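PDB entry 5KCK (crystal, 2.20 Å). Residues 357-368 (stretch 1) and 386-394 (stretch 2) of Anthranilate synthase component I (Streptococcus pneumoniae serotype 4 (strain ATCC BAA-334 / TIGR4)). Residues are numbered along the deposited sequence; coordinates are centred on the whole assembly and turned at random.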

# COMPACT_ATOMS: atom_id res chain seq x y z
N ALA A 357 6.03 25.26 -20.15
CA ALA A 357 6.30 23.82 -20.14
C ALA A 357 5.20 23.06 -20.85
O ALA A 357 5.46 22.11 -21.59
N LEU A 358 3.95 23.48 -20.64
CA LEU A 358 2.82 22.83 -21.29
C LEU A 358 2.87 23.06 -22.80
O LEU A 358 2.73 22.11 -23.58
N LYS A 359 3.08 24.30 -23.22
CA LYS A 359 3.13 24.59 -24.64
C LYS A 359 4.33 23.93 -25.31
O LYS A 359 4.27 23.60 -26.49
N ALA A 360 5.42 23.71 -24.56
CA ALA A 360 6.60 23.10 -25.16
C ALA A 360 6.43 21.61 -25.41
O ALA A 360 7.17 21.06 -26.23
N THR A 361 5.49 20.94 -24.73
CA THR A 361 5.36 19.49 -24.80
C THR A 361 4.05 19.00 -25.41
O THR A 361 3.99 17.84 -25.82
N LEU A 362 3.01 19.83 -25.47
CA LEU A 362 1.70 19.36 -25.91
C LEU A 362 1.61 19.39 -27.43
O LEU A 362 1.88 20.43 -28.04
N PRO A 363 1.22 18.29 -28.08
CA PRO A 363 0.92 17.00 -27.46
C PRO A 363 2.13 16.09 -27.51
O PRO A 363 3.05 16.34 -28.30
N ALA A 364 2.12 15.05 -26.69
CA ALA A 364 3.25 14.14 -26.61
C ALA A 364 3.58 13.52 -27.96
O ALA A 364 2.70 13.23 -28.77
N GLY A 365 4.88 13.31 -28.20
CA GLY A 365 5.31 12.65 -29.43
C GLY A 365 4.64 11.31 -29.66
O GLY A 365 4.35 10.94 -30.80
N THR A 366 4.37 10.56 -28.59
CA THR A 366 3.77 9.24 -28.72
C THR A 366 2.30 9.27 -29.15
O THR A 366 1.75 8.21 -29.45
N VAL A 367 1.66 10.43 -29.19
CA VAL A 367 0.30 10.54 -29.72
C VAL A 367 0.23 11.44 -30.95
O VAL A 367 -0.86 11.76 -31.41
N SER A 368 1.37 11.85 -31.49
CA SER A 368 1.36 12.73 -32.65
C SER A 368 2.25 12.18 -33.75
O SER A 368 1.77 11.54 -34.68
N LYS A 386 -12.67 15.32 -34.55
CA LYS A 386 -11.82 16.09 -33.64
C LYS A 386 -11.43 15.22 -32.45
O LYS A 386 -12.26 14.51 -31.88
N ARG A 387 -10.14 15.27 -32.08
CA ARG A 387 -9.66 14.41 -31.01
C ARG A 387 -10.23 14.81 -29.66
O ARG A 387 -10.65 13.94 -28.88
N GLY A 388 -10.27 16.11 -29.36
CA GLY A 388 -10.86 16.54 -28.10
C GLY A 388 -9.96 16.21 -26.93
O GLY A 388 -8.76 16.53 -26.92
N VAL A 389 -10.54 15.56 -25.91
CA VAL A 389 -9.78 15.21 -24.71
C VAL A 389 -8.64 14.26 -25.06
O VAL A 389 -7.50 14.43 -24.61
N TYR A 390 -8.94 13.23 -25.86
CA TYR A 390 -7.93 12.25 -26.24
C TYR A 390 -6.68 12.93 -26.78
O TYR A 390 -6.76 13.83 -27.62
N ALA A 391 -5.52 12.49 -26.28
CA ALA A 391 -4.18 12.92 -26.69
C ALA A 391 -3.85 14.33 -26.23
O ALA A 391 -2.88 14.92 -26.72
N GLY A 392 -4.63 14.90 -25.32
CA GLY A 392 -4.27 16.15 -24.68
C GLY A 392 -3.56 15.89 -23.36
O GLY A 392 -2.77 14.95 -23.26
N ALA A 393 -3.87 16.69 -22.34
CA ALA A 393 -3.16 16.68 -21.06
C ALA A 393 -4.17 16.82 -19.93
O ALA A 393 -5.06 17.67 -19.99
N ILE A 394 -4.00 16.00 -18.89
CA ILE A 394 -4.93 15.94 -17.77
C ILE A 394 -4.14 16.00 -16.47
O ILE A 394 -3.15 15.28 -16.30

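The apolar centre of this contact is built from small and medium-sized side chains, with two leucines and a valine of the first stretch set against two alanines of the second. The closest apolar pair joins Val-367 and Ala-391, whose CA-to-CB bonds both point toward the opposite stretch. Val-367 adopts the m rotamer (chi1 -60°), and its CG2 lies 3.7 Å from Ala-391 CB. The CA atoms of these two residues are only 5.9 Å apart, a spacing that a branched valine and a single methyl group fill well. Val-367 has more of its surface covered by the other stretch than any other residue here.

Ala-391 sits in the type II beta turn that runs from Val-389 to Gly-392 and is closed by the hydrogen bond from Gly-392 N to Val-389 O (3.0 Å). Its phi of 72° is unusual for a residue with a side chain, yet it presents the methyl group directly to Val-367.

A second apolar cluster gathers round Ala-393, which lies in a strand and also points toward the first stretch. Leu-358 and Leu-362 both leave their backbone sideways, but the ends of their side chains come nearer. Each has chi1 t and chi2 p, and each offers CD1 to the same methyl: Leu-358 CD1 is 4.4 Å from Ala-393 CB, and Leu-362 CD1 is 4.2 Å from it. Leucine suits these places because its length lets a sideways residue reach across the gap. Leu-362 CD1 also rests 3.9 Å from Gly-392 CA. A CB on Gly-392 would point away from the first stretch, and it would be crowded by Val-389 O, 3.3 Å away, within its own turn.

Pro-363, preceded by a cis peptide bond, carries the packing toward the polar groups. Pro-363 CA is 5.9 Å from Gly-392 CA. The proline ring is C-gamma endo, and Pro-363 CB points toward the second stretch, coming within 3.5 Å of Ala-391 O. That carbonyl oxygen finds its polar partner in water 1, which donates a hydrogen bond to Ala-391 O (2.8 Å) and accepts one from Ala-364 N (2.9 Å). The water thus bridges two backbones without needing a polar side chain, and its oxygen lies 3.1 Å from Gly-392 O as well.

At the polar edge stands Arg-387, with chi1 m and chi2 and chi3 both t. This extended chain carries the guanidinium to the carbonyl of Val-367, where Arg-387 NH1 donates a hydrogen bond to Val-367 O at 2.7 Å and 162°. The oxygen meets the edge of the guanidinium near its plane, as the direction of the N-H bonds requires. Arginine suits the place because it can serve several acceptors at once: its NE and NH2 are hydrogen-bonded elsewhere in the structure. Val-367 therefore contributes twice, its side chain to the apolar centre and its carbonyl to the polar edge.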

# COMPACT_ATOMS: atom_id res chain seq x y z
CB ALA A 357 6.46 23.32 -18.70
CB LEU A 358 1.51 23.34 -20.70
CG LEU A 358 0.24 22.98 -21.46
CD1 LEU A 358 0.14 21.49 -21.56
CD2 LEU A 358 -0.96 23.55 -20.74
CB LYS A 359 3.13 26.10 -24.87
CG LYS A 359 1.82 26.74 -24.48
CD LYS A 359 1.65 28.12 -25.08
CE LYS A 359 2.38 29.16 -24.27
NZ LYS A 359 2.24 30.49 -24.91
CB ALA A 360 7.82 23.32 -24.27
CB THR A 361 5.48 18.87 -23.40
OG1 THR A 361 4.53 19.47 -22.52
CG2 THR A 361 6.88 19.07 -22.83
CB LEU A 362 0.60 20.24 -25.31
CG LEU A 362 -0.85 19.96 -25.71
CD1 LEU A 362 -1.35 18.75 -24.98
CD2 LEU A 362 -1.71 21.18 -25.42
CB PRO A 363 -0.20 16.45 -28.33
CG PRO A 363 0.18 16.94 -29.71
CD PRO A 363 0.84 18.30 -29.51
CB ALA A 364 2.95 13.05 -25.59
CB THR A 366 3.88 8.47 -27.39
OG1 THR A 366 3.44 9.31 -26.32
CG2 THR A 366 5.30 8.05 -27.14
CB VAL A 367 -0.70 11.01 -28.64
CG1 VAL A 367 -0.72 10.04 -27.48
CG2 VAL A 367 -0.35 12.43 -28.17
CB SER A 368 1.78 14.15 -32.23
OG SER A 368 2.95 14.15 -31.42
CB LYS A 386 -12.56 17.34 -33.17
CG LYS A 386 -11.80 18.21 -32.19
CD LYS A 386 -12.61 19.46 -31.90
CE LYS A 386 -11.90 20.35 -30.90
NZ LYS A 386 -12.84 21.38 -30.38
CB ARG A 387 -8.13 14.42 -30.97
CG ARG A 387 -7.53 13.54 -32.05
CD ARG A 387 -6.03 13.53 -32.05
NE ARG A 387 -5.55 12.43 -32.87
CZ ARG A 387 -4.31 11.96 -32.83
NH1 ARG A 387 -3.43 12.51 -32.00
NH2 ARG A 387 -3.95 10.95 -33.61
CB VAL A 389 -10.69 14.61 -23.64
CG1 VAL A 389 -9.85 14.01 -22.50
CG2 VAL A 389 -11.67 15.66 -23.10
CB TYR A 390 -8.49 11.29 -27.29
CG TYR A 390 -7.40 10.45 -27.94
CD1 TYR A 390 -6.83 9.39 -27.26
CD2 TYR A 390 -6.93 10.74 -29.21
CE1 TYR A 390 -5.84 8.62 -27.83
CE2 TYR A 390 -5.92 9.97 -29.79
CZ TYR A 390 -5.39 8.91 -29.09
OH TYR A 390 -4.39 8.13 -29.62
CB ALA A 391 -3.99 12.83 -28.21
CB ALA A 393 -2.12 17.80 -20.98
CB ILE A 394 -5.79 14.65 -17.81
CG1 ILE A 394 -6.59 14.58 -19.11
CG2 ILE A 394 -6.75 14.59 -16.64
CD1 ILE A 394 -7.48 13.35 -19.19
O HOH W 1 -0.44 15.09 -25.30